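Local structure of DyP2 (Amycolatopsis sp. ATCC 39116, 4G2C) at residues 48-51 and 52-56; 90-94 and 95-99; 100-103 and 104-108; 172-175 and 176-179; 260-263 and 264-267. The protein probably catalyses the haem-dependent, peroxide-driven oxidation of dyes and lignin-related compounds, as a bacterial dye peroxidase that also holds a bound manganese ion. One frame throughout, in Å; residues are numbered along the deposited sequence.

Contact 1: 48-51 and 52-56; sequences ATML and DELQP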
loop_
_atom_site.group_PDB
_atom_site.type_symbol
_atom_site.label_atom_id
_atom_site.label_comp_id
_atom_site.label_asym_id
_atom_site.label_seq_id
_atom_site.Cartn_x
_atom_site.Cartn_y
_atom_site.Cartn_z
ATOM N N ALA A 48 -24.039 -10.108 -4.732
ATOM C CA ALA A 48 -23.808 -11.189 -3.777
ATOM C C ALA A 48 -22.937 -12.288 -4.396
ATOM O O ALA A 48 -22.034 -12.827 -3.756
ATOM C CB ALA A 48 -25.134 -11.757 -3.303
ATOM N N THR A 49 -23.213 -12.614 -5.647
ATOM C CA THR A 49 -22.405 -13.572 -6.377
ATOM C C THR A 49 -20.956 -13.078 -6.459
ATOM O O THR A 49 -20.012 -13.832 -6.227
ATOM C CB THR A 49 -22.971 -13.781 -7.802
ATOM O OG1 THR A 49 -24.361 -14.125 -7.716
ATOM C CG2 THR A 49 -22.222 -14.885 -8.544
ATOM N N MET A 50 -20.791 -11.803 -6.782
ATOM C CA MET A 50 -19.458 -11.221 -6.925
ATOM C C MET A 50 -18.622 -11.449 -5.677
ATOM O O MET A 50 -17.454 -11.804 -5.765
ATOM C CB MET A 50 -19.544 -9.728 -7.246
ATOM C CG MET A 50 -18.184 -9.041 -7.388
ATOM S SD MET A 50 -17.579 -8.551 -5.772
ATOM C CE MET A 50 -18.754 -7.259 -5.362
ATOM N N LEU A 51 -19.242 -11.250 -4.522
ATOM C CA LEU A 51 -18.593 -11.485 -3.238
ATOM C C LEU A 51 -18.202 -12.940 -3.011
ATOM O O LEU A 51 -17.205 -13.210 -2.335
ATOM C CB LEU A 51 -19.500 -11.036 -2.090
ATOM C CG LEU A 51 -19.548 -9.538 -1.789
ATOM C CD1 LEU A 51 -20.577 -9.247 -0.692
ATOM C CD2 LEU A 51 -18.172 -9.024 -1.389
ATOM N N ASP A 52 -19.009 -13.863 -3.542
ATOM C CA ASP A 52 -18.763 -15.298 -3.408
ATOM C C ASP A 52 -17.609 -15.714 -4.293
ATOM O O ASP A 52 -16.985 -16.750 -4.060
ATOM C CB ASP A 52 -20.003 -16.120 -3.809
ATOM C CG ASP A 52 -21.115 -16.046 -2.782
ATOM O OD1 ASP A 52 -20.796 -15.881 -1.585
ATOM O OD2 ASP A 52 -22.299 -16.147 -3.171
ATOM N N GLU A 53 -17.332 -14.914 -5.317
ATOM C CA GLU A 53 -16.296 -15.284 -6.278
ATOM C C GLU A 53 -15.054 -14.390 -6.197
ATOM O O GLU A 53 -14.117 -14.542 -6.970
ATOM C CB GLU A 53 -16.863 -15.301 -7.692
ATOM C CG GLU A 53 -18.011 -16.278 -7.876
ATOM C CD GLU A 53 -17.558 -17.739 -7.888
ATOM O OE1 GLU A 53 -16.364 -18.011 -7.637
ATOM O OE2 GLU A 53 -18.403 -18.621 -8.146
ATOM N N LEU A 54 -15.047 -13.472 -5.242
ATOM C CA LEU A 54 -13.934 -12.540 -5.086
ATOM C C LEU A 54 -12.948 -13.053 -4.054
ATOM O O LEU A 54 -13.349 -13.542 -3.002
ATOM C CB LEU A 54 -14.440 -11.161 -4.631
ATOM C CG LEU A 54 -13.401 -10.043 -4.744
ATOM C CD1 LEU A 54 -13.259 -9.588 -6.201
ATOM C CD2 LEU A 54 -13.726 -8.863 -3.835
ATOM N N GLN A 55 -11.658 -12.898 -4.340
ATOM C CA GLN A 55 -10.629 -13.159 -3.336
ATOM C C GLN A 55 -10.719 -12.178 -2.173
ATOM O O GLN A 55 -11.145 -11.037 -2.355
ATOM C CB GLN A 55 -9.222 -13.080 -3.939
ATOM C CG GLN A 55 -8.889 -14.139 -4.981
ATOM C CD GLN A 55 -7.438 -14.057 -5.385
ATOM O OE1 GLN A 55 -6.562 -13.919 -4.534
ATOM N NE2 GLN A 55 -7.173 -14.115 -6.682
ATOM N N PRO A 56 -10.312 -12.629 -0.969
ATOM C CA PRO A 56 -10.102 -11.780 0.210
ATOM C C PRO A 56 -8.963 -10.772 -0.014
ATOM O O PRO A 56 -8.203 -10.871 -0.990
ATOM C CB PRO A 56 -9.668 -12.781 1.293
ATOM C CG PRO A 56 -10.097 -14.120 0.804
ATOM C CD PRO A 56 -10.024 -14.046 -0.684
#

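Contact 2: 90-94 and 95-99; sequences LMKSA and RTHLQ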
loop_
_atom_site.group_PDB
_atom_site.type_symbol
_atom_site.label_atom_id
_atom_site.label_comp_id
_atom_site.label_asym_id
_atom_site.label_seq_id
_atom_site.Cartn_x
_atom_site.Cartn_y
_atom_site.Cartn_z
ATOM N N LEU A 90 -8.179 -24.371 -1.912
ATOM C CA LEU A 90 -7.757 -23.951 -0.574
ATOM C C LEU A 90 -8.171 -22.521 -0.255
ATOM O O LEU A 90 -7.785 -21.968 0.782
ATOM C CB LEU A 90 -6.242 -24.086 -0.418
ATOM C CG LEU A 90 -5.690 -25.497 -0.673
ATOM C CD1 LEU A 90 -4.178 -25.510 -0.549
ATOM C CD2 LEU A 90 -6.338 -26.534 0.270
ATOM N N MET A 91 -8.965 -21.926 -1.135
ATOM C CA MET A 91 -9.240 -20.494 -1.047
ATOM C C MET A 91 -10.631 -20.172 -0.520
ATOM O O MET A 91 -11.610 -20.809 -0.893
ATOM C CB MET A 91 -9.008 -19.831 -2.409
ATOM C CG MET A 91 -7.562 -19.935 -2.866
ATOM S SD MET A 91 -7.262 -19.390 -4.554
ATOM C CE MET A 91 -7.577 -17.628 -4.371
ATOM N N LYS A 92 -10.708 -19.174 0.353
ATOM C CA LYS A 92 -11.994 -18.683 0.811
ATOM C C LYS A 92 -12.380 -17.422 0.016
ATOM O O LYS A 92 -11.524 -16.772 -0.597
ATOM C CB LYS A 92 -11.940 -18.413 2.313
ATOM C CG LYS A 92 -10.973 -17.304 2.699
ATOM C CD LYS A 92 -10.811 -17.185 4.209
ATOM C CE LYS A 92 -9.992 -15.952 4.573
ATOM N NZ LYS A 92 -9.405 -16.048 5.942
ATOM N N SER A 93 -13.667 -17.082 0.016
ATOM C CA SER A 93 -14.149 -15.940 -0.763
ATOM C C SER A 93 -14.099 -14.657 0.047
ATOM O O SER A 93 -13.992 -14.682 1.275
ATOM C CB SER A 93 -15.597 -16.163 -1.177
ATOM O OG SER A 93 -16.390 -16.341 -0.016
ATOM N N ALA A 94 -14.209 -13.533 -0.645
ATOM C CA ALA A 94 -14.369 -12.262 0.036
ATOM C C ALA A 94 -15.437 -12.376 1.120
ATOM O O ALA A 94 -15.212 -11.974 2.275
ATOM C CB ALA A 94 -14.734 -11.176 -0.954
ATOM N N ARG A 95 -16.599 -12.918 0.757
ATOM C CA ARG A 95 -17.707 -12.980 1.713
ATOM C C ARG A 95 -17.383 -13.816 2.957
ATOM O O ARG A 95 -17.664 -13.397 4.088
ATOM C CB ARG A 95 -18.991 -13.503 1.070
ATOM C CG ARG A 95 -20.175 -13.441 2.045
ATOM C CD ARG A 95 -21.354 -14.309 1.616
ATOM N NE ARG A 95 -21.916 -13.888 0.337
ATOM C CZ ARG A 95 -22.760 -12.870 0.191
ATOM N NH1 ARG A 95 -23.136 -12.159 1.254
ATOM N NH2 ARG A 95 -23.219 -12.562 -1.019
ATOM N N THR A 96 -16.800 -14.996 2.760
ATOM C CA THR A 96 -16.386 -15.794 3.912
ATOM C C THR A 96 -15.414 -14.991 4.785
ATOM O O THR A 96 -15.470 -15.047 6.018
ATOM C CB THR A 96 -15.720 -17.119 3.494
ATOM O OG1 THR A 96 -16.665 -17.929 2.783
ATOM C CG2 THR A 96 -15.235 -17.876 4.722
ATOM N N HIS A 97 -14.512 -14.252 4.149
ATOM C CA HIS A 97 -13.542 -13.479 4.916
ATOM C C HIS A 97 -14.263 -12.437 5.771
ATOM O O HIS A 97 -13.939 -12.243 6.940
ATOM C CB HIS A 97 -12.524 -12.788 4.008
ATOM C CG HIS A 97 -11.621 -11.844 4.743
ATOM N ND1 HIS A 97 -11.163 -10.667 4.193
ATOM C CD2 HIS A 97 -11.102 -11.901 5.992
ATOM C CE1 HIS A 97 -10.404 -10.037 5.073
ATOM N NE2 HIS A 97 -10.352 -10.764 6.173
ATOM N N LEU A 98 -15.247 -11.778 5.173
ATOM C CA LEU A 98 -15.982 -10.709 5.844
ATOM C C LEU A 98 -16.726 -11.245 7.064
ATOM O O LEU A 98 -16.716 -10.638 8.145
ATOM C CB LEU A 98 -16.938 -10.033 4.856
ATOM C CG LEU A 98 -16.206 -9.189 3.803
ATOM C CD1 LEU A 98 -17.153 -8.631 2.747
ATOM C CD2 LEU A 98 -15.431 -8.064 4.487
ATOM N N GLN A 99 -17.353 -12.401 6.877
ATOM C CA GLN A 99 -18.052 -13.099 7.938
ATOM C C GLN A 99 -17.077 -13.377 9.057
ATOM O O GLN A 99 -17.365 -13.123 10.226
ATOM C CB GLN A 99 -18.601 -14.414 7.397
ATOM C CG GLN A 99 -19.932 -14.825 7.973
ATOM C CD GLN A 99 -20.650 -15.827 7.079
ATOM O OE1 GLN A 99 -20.740 -15.641 5.858
ATOM N NE2 GLN A 99 -21.165 -16.889 7.681
HETATM O O HOH W 1 -15.571 -19.647 1.085
#

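Contact 3: 100-103 and 104-108; sequences EVEA and HKLTK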
loop_
_atom_site.group_PDB
_atom_site.type_symbol
_atom_site.label_atom_id
_atom_site.label_comp_id
_atom_site.label_asym_id
_atom_site.label_seq_id
_atom_site.Cartn_x
_atom_site.Cartn_y
_atom_site.Cartn_z
ATOM N N GLU A 100 -15.906 -13.885 8.702
ATOM C CA GLU A 100 -14.872 -14.110 9.709
ATOM C C GLU A 100 -14.558 -12.802 10.440
ATOM O O GLU A 100 -14.513 -12.774 11.670
ATOM C CB GLU A 100 -13.613 -14.726 9.095
ATOM C CG GLU A 100 -13.785 -16.160 8.595
ATOM C CD GLU A 100 -12.497 -16.746 8.010
ATOM O OE1 GLU A 100 -11.470 -16.034 7.919
ATOM O OE2 GLU A 100 -12.508 -17.934 7.641
ATOM N N VAL A 101 -14.353 -11.715 9.696
ATOM C CA VAL A 101 -14.091 -10.421 10.352
ATOM C C VAL A 101 -15.207 -10.057 11.346
ATOM O O VAL A 101 -14.952 -9.800 12.519
ATOM C CB VAL A 101 -13.833 -9.282 9.345
ATOM C CG1 VAL A 101 -13.871 -7.924 10.049
ATOM C CG2 VAL A 101 -12.484 -9.483 8.650
ATOM N N GLU A 102 -16.446 -10.079 10.880
ATOM C CA GLU A 102 -17.586 -9.825 11.757
ATOM C C GLU A 102 -17.585 -10.750 12.988
ATOM O O GLU A 102 -17.827 -10.303 14.112
ATOM C CB GLU A 102 -18.900 -9.969 10.978
ATOM C CG GLU A 102 -20.025 -9.082 11.482
ATOM C CD GLU A 102 -19.673 -7.605 11.423
ATOM O OE1 GLU A 102 -18.859 -7.213 10.553
ATOM O OE2 GLU A 102 -20.212 -6.831 12.247
ATOM N N ALA A 103 -17.305 -12.034 12.778
ATOM C CA ALA A 103 -17.278 -12.991 13.882
ATOM C C ALA A 103 -16.213 -12.658 14.919
ATOM O O ALA A 103 -16.422 -12.852 16.115
ATOM C CB ALA A 103 -17.077 -14.404 13.364
ATOM N N HIS A 104 -15.065 -12.172 14.461
ATOM C CA HIS A 104 -13.983 -11.836 15.378
ATOM C C HIS A 104 -14.389 -10.667 16.283
ATOM O O HIS A 104 -14.199 -10.718 17.494
ATOM C CB HIS A 104 -12.689 -11.509 14.618
ATOM C CG HIS A 104 -11.546 -11.142 15.511
ATOM N ND1 HIS A 104 -10.552 -12.033 15.856
ATOM C CD2 HIS A 104 -11.247 -9.984 16.148
ATOM C CE1 HIS A 104 -9.685 -11.438 16.655
ATOM N NE2 HIS A 104 -10.084 -10.195 16.850
ATOM N N LYS A 105 -14.956 -9.623 15.683
ATOM C CA LYS A 105 -15.400 -8.453 16.426
ATOM C C LYS A 105 -16.459 -8.858 17.434
ATOM O O LYS A 105 -16.384 -8.500 18.608
ATOM C CB LYS A 105 -15.994 -7.403 15.485
ATOM C CG LYS A 105 -15.104 -6.987 14.322
ATOM C CD LYS A 105 -15.676 -5.747 13.637
ATOM C CE LYS A 105 -17.201 -5.707 13.754
ATOM N NZ LYS A 105 -17.811 -4.616 12.937
ATOM N N LEU A 106 -17.443 -9.617 16.959
ATOM C CA LEU A 106 -18.575 -10.057 17.778
ATOM C C LEU A 106 -18.229 -11.047 18.886
ATOM O O LEU A 106 -18.786 -10.967 19.980
ATOM C CB LEU A 106 -19.661 -10.669 16.888
ATOM C CG LEU A 106 -20.705 -9.666 16.397
ATOM C CD1 LEU A 106 -20.034 -8.358 15.969
ATOM C CD2 LEU A 106 -21.532 -10.273 15.264
ATOM N N THR A 107 -17.322 -11.979 18.605
ATOM C CA THR A 107 -17.124 -13.119 19.495
ATOM C C THR A 107 -15.661 -13.511 19.645
ATOM O O THR A 107 -15.354 -14.603 20.133
ATOM C CB THR A 107 -17.904 -14.351 18.984
ATOM O OG1 THR A 107 -17.247 -14.885 17.827
ATOM C CG2 THR A 107 -19.329 -13.968 18.611
ATOM N N LYS A 108 -14.762 -12.633 19.204
ATOM C CA LYS A 108 -13.328 -12.895 19.306
ATOM C C LYS A 108 -12.844 -14.125 18.510
ATOM O O LYS A 108 -11.678 -14.514 18.608
ATOM C CB LYS A 108 -12.918 -13.013 20.775
ATOM C CG LYS A 108 -13.413 -11.852 21.644
ATOM C CD LYS A 108 -13.192 -10.502 20.970
ATOM C CE LYS A 108 -11.712 -10.179 20.790
ATOM N NZ LYS A 108 -11.496 -8.928 19.977
#

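Contact 4: 172-175 and 176-179; sequences DATA and GPVR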
loop_
_atom_site.group_PDB
_atom_site.type_symbol
_atom_site.label_atom_id
_atom_site.label_comp_id
_atom_site.label_asym_id
_atom_site.label_seq_id
_atom_site.Cartn_x
_atom_site.Cartn_y
_atom_site.Cartn_z
ATOM N N ASP A 172 -1.557 -14.623 7.947
ATOM C CA ASP A 172 -2.315 -14.942 9.147
ATOM C C ASP A 172 -1.781 -14.077 10.288
ATOM O O ASP A 172 -0.756 -13.407 10.139
ATOM C CB ASP A 172 -2.185 -16.431 9.485
ATOM C CG ASP A 172 -3.326 -16.947 10.351
ATOM O OD1 ASP A 172 -4.407 -17.274 9.807
ATOM O OD2 ASP A 172 -3.138 -17.042 11.584
ATOM N N ALA A 173 -2.484 -14.089 11.417
ATOM C CA ALA A 173 -2.057 -13.357 12.598
ATOM C C ALA A 173 -0.784 -13.961 13.187
ATOM O O ALA A 173 0.019 -13.259 13.788
ATOM C CB ALA A 173 -3.171 -13.349 13.645
ATOM N N THR A 174 -0.597 -15.264 13.007
ATOM C CA THR A 174 0.538 -15.952 13.623
ATOM C C THR A 174 1.191 -16.896 12.625
ATOM O O THR A 174 0.559 -17.306 11.650
ATOM C CB THR A 174 0.121 -16.741 14.890
ATOM O OG1 THR A 174 -0.877 -17.708 14.546
ATOM C CG2 THR A 174 -0.455 -15.815 15.958
ATOM N N ALA A 175 2.455 -17.235 12.883
ATOM C CA ALA A 175 3.269 -18.065 11.993
ATOM C C ALA A 175 2.708 -19.469 11.757
ATOM O O ALA A 175 2.832 -20.024 10.665
ATOM C CB ALA A 175 4.710 -18.151 12.526
ATOM N N GLY A 176 2.087 -20.034 12.786
ATOM C CA GLY A 176 1.620 -21.404 12.745
ATOM C C GLY A 176 0.813 -21.802 11.525
ATOM O O GLY A 176 1.229 -22.673 10.746
ATOM N N PRO A 177 -0.366 -21.188 11.355
ATOM C CA PRO A 177 -1.254 -21.530 10.237
ATOM C C PRO A 177 -0.654 -21.138 8.878
ATOM O O PRO A 177 -1.087 -21.641 7.835
ATOM C CB PRO A 177 -2.505 -20.711 10.522
ATOM C CG PRO A 177 -2.426 -20.388 11.993
ATOM C CD PRO A 177 -0.973 -20.220 12.276
ATOM N N VAL A 178 0.343 -20.260 8.881
ATOM C CA VAL A 178 1.054 -19.985 7.635
ATOM C C VAL A 178 1.924 -21.177 7.244
ATOM O O VAL A 178 1.964 -21.571 6.078
ATOM C CB VAL A 178 1.895 -18.710 7.711
ATOM C CG1 VAL A 178 2.728 -18.590 6.471
ATOM C CG2 VAL A 178 0.977 -17.496 7.876
ATOM N N ARG A 179 2.598 -21.760 8.230
ATOM C CA ARG A 179 3.366 -22.976 8.016
ATOM C C ARG A 179 2.470 -24.081 7.485
ATOM O O ARG A 179 2.792 -24.729 6.486
ATOM C CB ARG A 179 4.058 -23.439 9.308
ATOM C CG ARG A 179 5.315 -22.645 9.656
ATOM C CD ARG A 179 6.164 -23.351 10.722
ATOM N NE ARG A 179 5.493 -23.406 12.019
ATOM C CZ ARG A 179 5.643 -22.492 12.976
ATOM N NH1 ARG A 179 6.442 -21.451 12.785
ATOM N NH2 ARG A 179 4.994 -22.612 14.128
#

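Contact 5: 260-263 and 264-267; sequences APDP and TVHF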
loop_
_atom_site.group_PDB
_atom_site.type_symbol
_atom_site.label_atom_id
_atom_site.label_comp_id
_atom_site.label_asym_id
_atom_site.label_seq_id
_atom_site.Cartn_x
_atom_site.Cartn_y
_atom_site.Cartn_z
ATOM N N ALA A 260 -12.948 -15.179 -17.080
ATOM C CA ALA A 260 -13.852 -15.902 -16.193
ATOM C C ALA A 260 -15.108 -16.376 -16.920
ATOM O O ALA A 260 -15.432 -15.885 -17.998
ATOM C CB ALA A 260 -14.237 -15.028 -15.022
ATOM N N PRO A 261 -15.837 -17.325 -16.320
ATOM C CA PRO A 261 -17.033 -17.824 -17.006
ATOM C C PRO A 261 -18.076 -16.725 -17.217
ATOM O O PRO A 261 -18.809 -16.768 -18.205
ATOM C CB PRO A 261 -17.556 -18.905 -16.050
ATOM C CG PRO A 261 -16.368 -19.281 -15.206
ATOM C CD PRO A 261 -15.616 -18.004 -15.031
ATOM N N ASP A 262 -18.127 -15.746 -16.314
ATOM C CA ASP A 262 -19.076 -14.642 -16.433
ATOM C C ASP A 262 -18.522 -13.357 -15.819
ATOM O O ASP A 262 -18.671 -13.105 -14.611
ATOM C CB ASP A 262 -20.405 -15.009 -15.777
ATOM C CG ASP A 262 -21.493 -13.989 -16.061
ATOM O OD1 ASP A 262 -21.180 -12.911 -16.611
ATOM O OD2 ASP A 262 -22.663 -14.255 -15.714
ATOM N N PRO A 263 -17.872 -12.538 -16.654
ATOM C CA PRO A 263 -17.280 -11.273 -16.213
ATOM C C PRO A 263 -18.307 -10.296 -15.660
ATOM O O PRO A 263 -17.908 -9.290 -15.089
ATOM C CB PRO A 263 -16.642 -10.719 -17.492
ATOM C CG PRO A 263 -16.346 -11.947 -18.309
ATOM C CD PRO A 263 -17.496 -12.872 -18.039
ATOM N N THR A 264 -19.598 -10.579 -15.797
ATOM C CA THR A 264 -20.588 -9.672 -15.227
ATOM C C THR A 264 -20.725 -9.870 -13.716
ATOM O O THR A 264 -21.327 -9.042 -13.035
ATOM C CB THR A 264 -21.970 -9.799 -15.917
ATOM O OG1 THR A 264 -22.528 -11.098 -15.668
ATOM C CG2 THR A 264 -21.823 -9.601 -17.411
ATOM N N VAL A 265 -20.157 -10.960 -13.198
ATOM C CA VAL A 265 -20.226 -11.249 -11.765
ATOM C C VAL A 265 -18.899 -11.761 -11.209
ATOM O O VAL A 265 -18.724 -11.908 -9.990
ATOM C CB VAL A 265 -21.333 -12.284 -11.430
ATOM C CG1 VAL A 265 -22.690 -11.802 -11.935
ATOM C CG2 VAL A 265 -20.988 -13.661 -12.000
ATOM N N HIS A 266 -17.970 -12.040 -12.109
ATOM C CA HIS A 266 -16.670 -12.551 -11.728
ATOM C C HIS A 266 -15.617 -11.459 -11.856
ATOM O O HIS A 266 -15.303 -11.011 -12.961
ATOM C CB HIS A 266 -16.343 -13.758 -12.585
ATOM C CG HIS A 266 -17.279 -14.901 -12.358
ATOM N ND1 HIS A 266 -17.518 -15.872 -13.307
ATOM C CD2 HIS A 266 -18.040 -15.227 -11.286
ATOM C CE1 HIS A 266 -18.387 -16.745 -12.828
ATOM N NE2 HIS A 266 -18.718 -16.377 -11.602
ATOM N N PHE A 267 -15.081 -11.037 -10.713
ATOM C CA PHE A 267 -14.224 -9.852 -10.657
ATOM C C PHE A 267 -12.835 -10.098 -10.084
ATOM O O PHE A 267 -12.640 -10.963 -9.231
ATOM C CB PHE A 267 -14.911 -8.740 -9.854
ATOM C CG PHE A 267 -16.034 -8.073 -10.592
ATOM C CD1 PHE A 267 -17.288 -8.671 -10.662
ATOM C CD2 PHE A 267 -15.833 -6.850 -11.226
ATOM C CE1 PHE A 267 -18.332 -8.061 -11.343
ATOM C CE2 PHE A 267 -16.864 -6.232 -11.917
ATOM C CZ PHE A 267 -18.122 -6.837 -11.976
#

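Contact 1: 48-51 and 52-56
The last turn of helix 45-53, which precedes the first strand of the ferredoxin-like part of the dye peroxidase fold, is closed here as Asp52 and Glu53 reach back to Ala48, Thr49 and Met50. Asp52 N gives a regular i-to-i+4 bond to Ala48 O (3.2 Å) and a weak one to Thr49 O. Glu53 N bonds to Met50 O at 3.1 Å; its bond to Thr49 O is weak. Spacings of three and four residues are thus mixed as the helix runs out. Leu54 N lies near Met50 O but at a poor angle, and the backbone at Leu54 is already extended (psi 139°). With CG beside the backbone N (chi1 -73°), the Asp52 carboxylate swings back along the helix until OD2 stands 3.4 Å from Ala48 O, two acceptors that cannot bond. Arg95 of helix 94-107 bridges the two, its NE forming a salt bridge with Asp52 OD1 and its NH2 bonding to Ala48 O. Glu53 lays CG 3.6 Å from Thr49 O before chi2 bends its carboxylate away to a salt bridge with Arg491. On the buried side Met50 SD rests 4.2 Å from Leu54 CB, and that same CB lies 3.3 Å from Met50 O. The chemistry is split by side: sulfur and methylenes pack inward, while the two acids tie the helix end to arginines of two other helices, and the positive charge of Arg95 probably offsets the partial negative charge of the helix's carbonyl end.

Contact 2: 90-94 and 95-99
Arg95, the second residue of helix 94-107, begins with its CB 4.0 Å from Ser93 OG, the hydroxyl that caps the helix. Its own chain stretches out, bends at chi3 and carries the guanidinium away from Ser93 to Asp52 of helix 45-53. Thr96 comes next and receives the cap: its N-H points almost straight at Ser93 OG (3.1 Å, 171°). Ser93 can offer that oxygen because chi1 of 59° tucks OG between its own N and carbonyl carbon. In a capping box Thr96 OG1 would accept from Ser93 N directly; here a water stands between them, 2.7 Å from Thr96 OG1 and weakly held by Ser93 N. The other branch of Thr96, its methyl CG2, lies 4.1 Å from Lys92 CB. His97 N starts the regular helical bonding with Ser93 O at 3.0 Å. Its side chain has CB 4.1 Å from Lys92 CE, and its ring stacks on His62, near an acetate probably from the crystallisation medium. The Lys92 chain, extended beyond CG, runs past His97 to place NZ among His62, Glu100, Thr112 and Pro113. Leu98 N follows with a bond to Ala94 O (2.9 Å), and Leu98 CG lies 3.3 Å from Ala94 O. Ser93 therefore serves the first turn twice, with OG and with O, so the amides of Thr96 and His97 are satisfied by the residue just before the helix.

Contact 3: 100-103 and 104-108
Glu102 and Lys105 meet across one turn at the far end of helix 94-107, with Glu102 OE2 3.3 Å from Lys105 NZ in a salt bridge whose hydrogen bond is weak. The lysine comes in obliquely: its CE is nearly as near to OE2 (3.5 Å) as the ammonium is, so methylene and charge share the carboxylate oxygen. Two bends produce the meeting. Glu102 folds at chi2 (60°), bringing its carboxylate round toward the next turn, and Lys105 kinks at chi3 (-30°), which brings NZ to the acid. Leu106 CD1 lies 4.0 Å from the same OE2. The second side-chain bond is tighter: Thr107 OG1 donates to Ala103 O at 2.8 Å, while Thr107 N bonds to that oxygen at the same length from the opposite face of its plane. One carbonyl is thus held from both faces by a single residue. Behind these lie the routine helical bonds, His104 N to Glu100 O, Lys105 N to Val101 O and Leu106 N to Glu102 O (3.0 Å), which keep the helical rise that places Glu102 and Lys105 one turn apart. Further out, Lys41 makes a salt bridge with Glu102 OE2 and is its stronger partner, so two lysines share the one carboxylate oxygen. Glu100 turns instead to Thr112. Past Thr107 the backbone leaves helical geometry at Lys108, whose phi of 62° puts it in the left-handed region, a familiar way for a helix to end at its carboxyl terminus on the protein surface.

Contact 4: 172-175 and 176-179
A chi1 of -158° sets Asp172 CG anti to its amide nitrogen and lays the carboxylate across the ring of Pro177, while Thr174 turns OG1 inward over its own backbone (chi1 59°) so that it meets the same ring from another direction. Together they form the strand-to-helix turn between strand 166-172 and helix 175-188 of the ferredoxin-like, DyP-type alpha+beta fold. Asp172 OD2 comes within 3.4 Å of Pro177 CG and also accepts a weak bond from Thr174 N, which makes an Asx turn of the corner. Thr174 presents two oxygens to the proline, O and OG1, each 3.4 Å from Pro177 CD. Having no N-H to place, Pro177 fits the first turn of a helix without costing a bond. Deeper in, Asp172 CB packs 3.7 Å from Val178 CG2, the methyl that stands beside Val178 N; Val178 also touches Thr68 of strand 66-74, and Pro113 packs on both Asp172 and Pro177. Helical bonding begins at Ala175 O, which takes Arg179 N at 3.0 Å and Val178 N weakly. Arg179 then bends at chi3 and folds its guanidinium back over the opening turn: Ala175 C and Gly176 N lie over one face, offset toward the rim, and NH1 stops 3.7 Å from the methyl carbon Ala175 CB.

Contact 5: 260-263 and 264-267
His266 tucks its ring into the bend made by Ala260, Pro261 and Asp262, with its CB 3.5 Å from Ala260 CB. The Pro261 side chain crosses that of His266 at about a right angle, Pro261 CD coming 3.3 Å from His266 ND1 and Pro261 CB lying at the imidazole edge, in its plane. Val265 CG2 stands over one face, displaced toward the rim. ND1 accepts the N-H of Asp262 at 3.1 Å from a donor tilted 32° out of the ring plane, which is consistent with a ring proton, if there is only one, sitting on NE2. Asp262 is the pivot of the loop, for its carbonyl oxygen takes two amides: Val265 N (3.0 Å), well above the carbonyl plane, and His266 N (2.8 Å), in it. The first closes a beta turn with Pro263 and Thr264 at its corners, and the second adds the i+4 bond of an alpha turn. The side chain braces the same corner. With CG anti to the backbone N (chi1 -171°), Asp262 OD1 accepts Thr264 N at 2.9 Å, an Asx turn, and meets Thr264 OG1 at a modelled 2.4 Å, a bond whose extreme shortness is doubtful as a measured length. Beyond the turn, Phe267 brings CE1 to 4.0 Å from Pro263 O, which lies over one face of its ring. The loop joins strand 255-256 to strand 267-278, which Phe267 opens; Val265 leans on helix 45-53, Pro261 and His266 rest against Ala488 of helix 487-491, and His266 keeps a backbone bond to Asp257.

Overall arrangement
Contacts 1, 2 and 3 follow one another along two helices: contact 1 ends helix 45-53, while contacts 2 and 3 are the opening and close of helix 94-107, joined by Lys92 and Glu100. Contacts 1 and 2 touch, their centres about 8 Å apart, and contact 5 packs on contact 1 from the other side through Val265, His266 and Phe267. Contact 4 touches none of the others and stands at the start of helix 175-188. Contact 3 is a surface contact of charges and backbone; the rest are partly buried. Contacts 2 and 4 both start helices, one with a serine cap, the other with proline packing, whereas Asp262 oxygens, backbone and side-chain, hold the turns of contact 5.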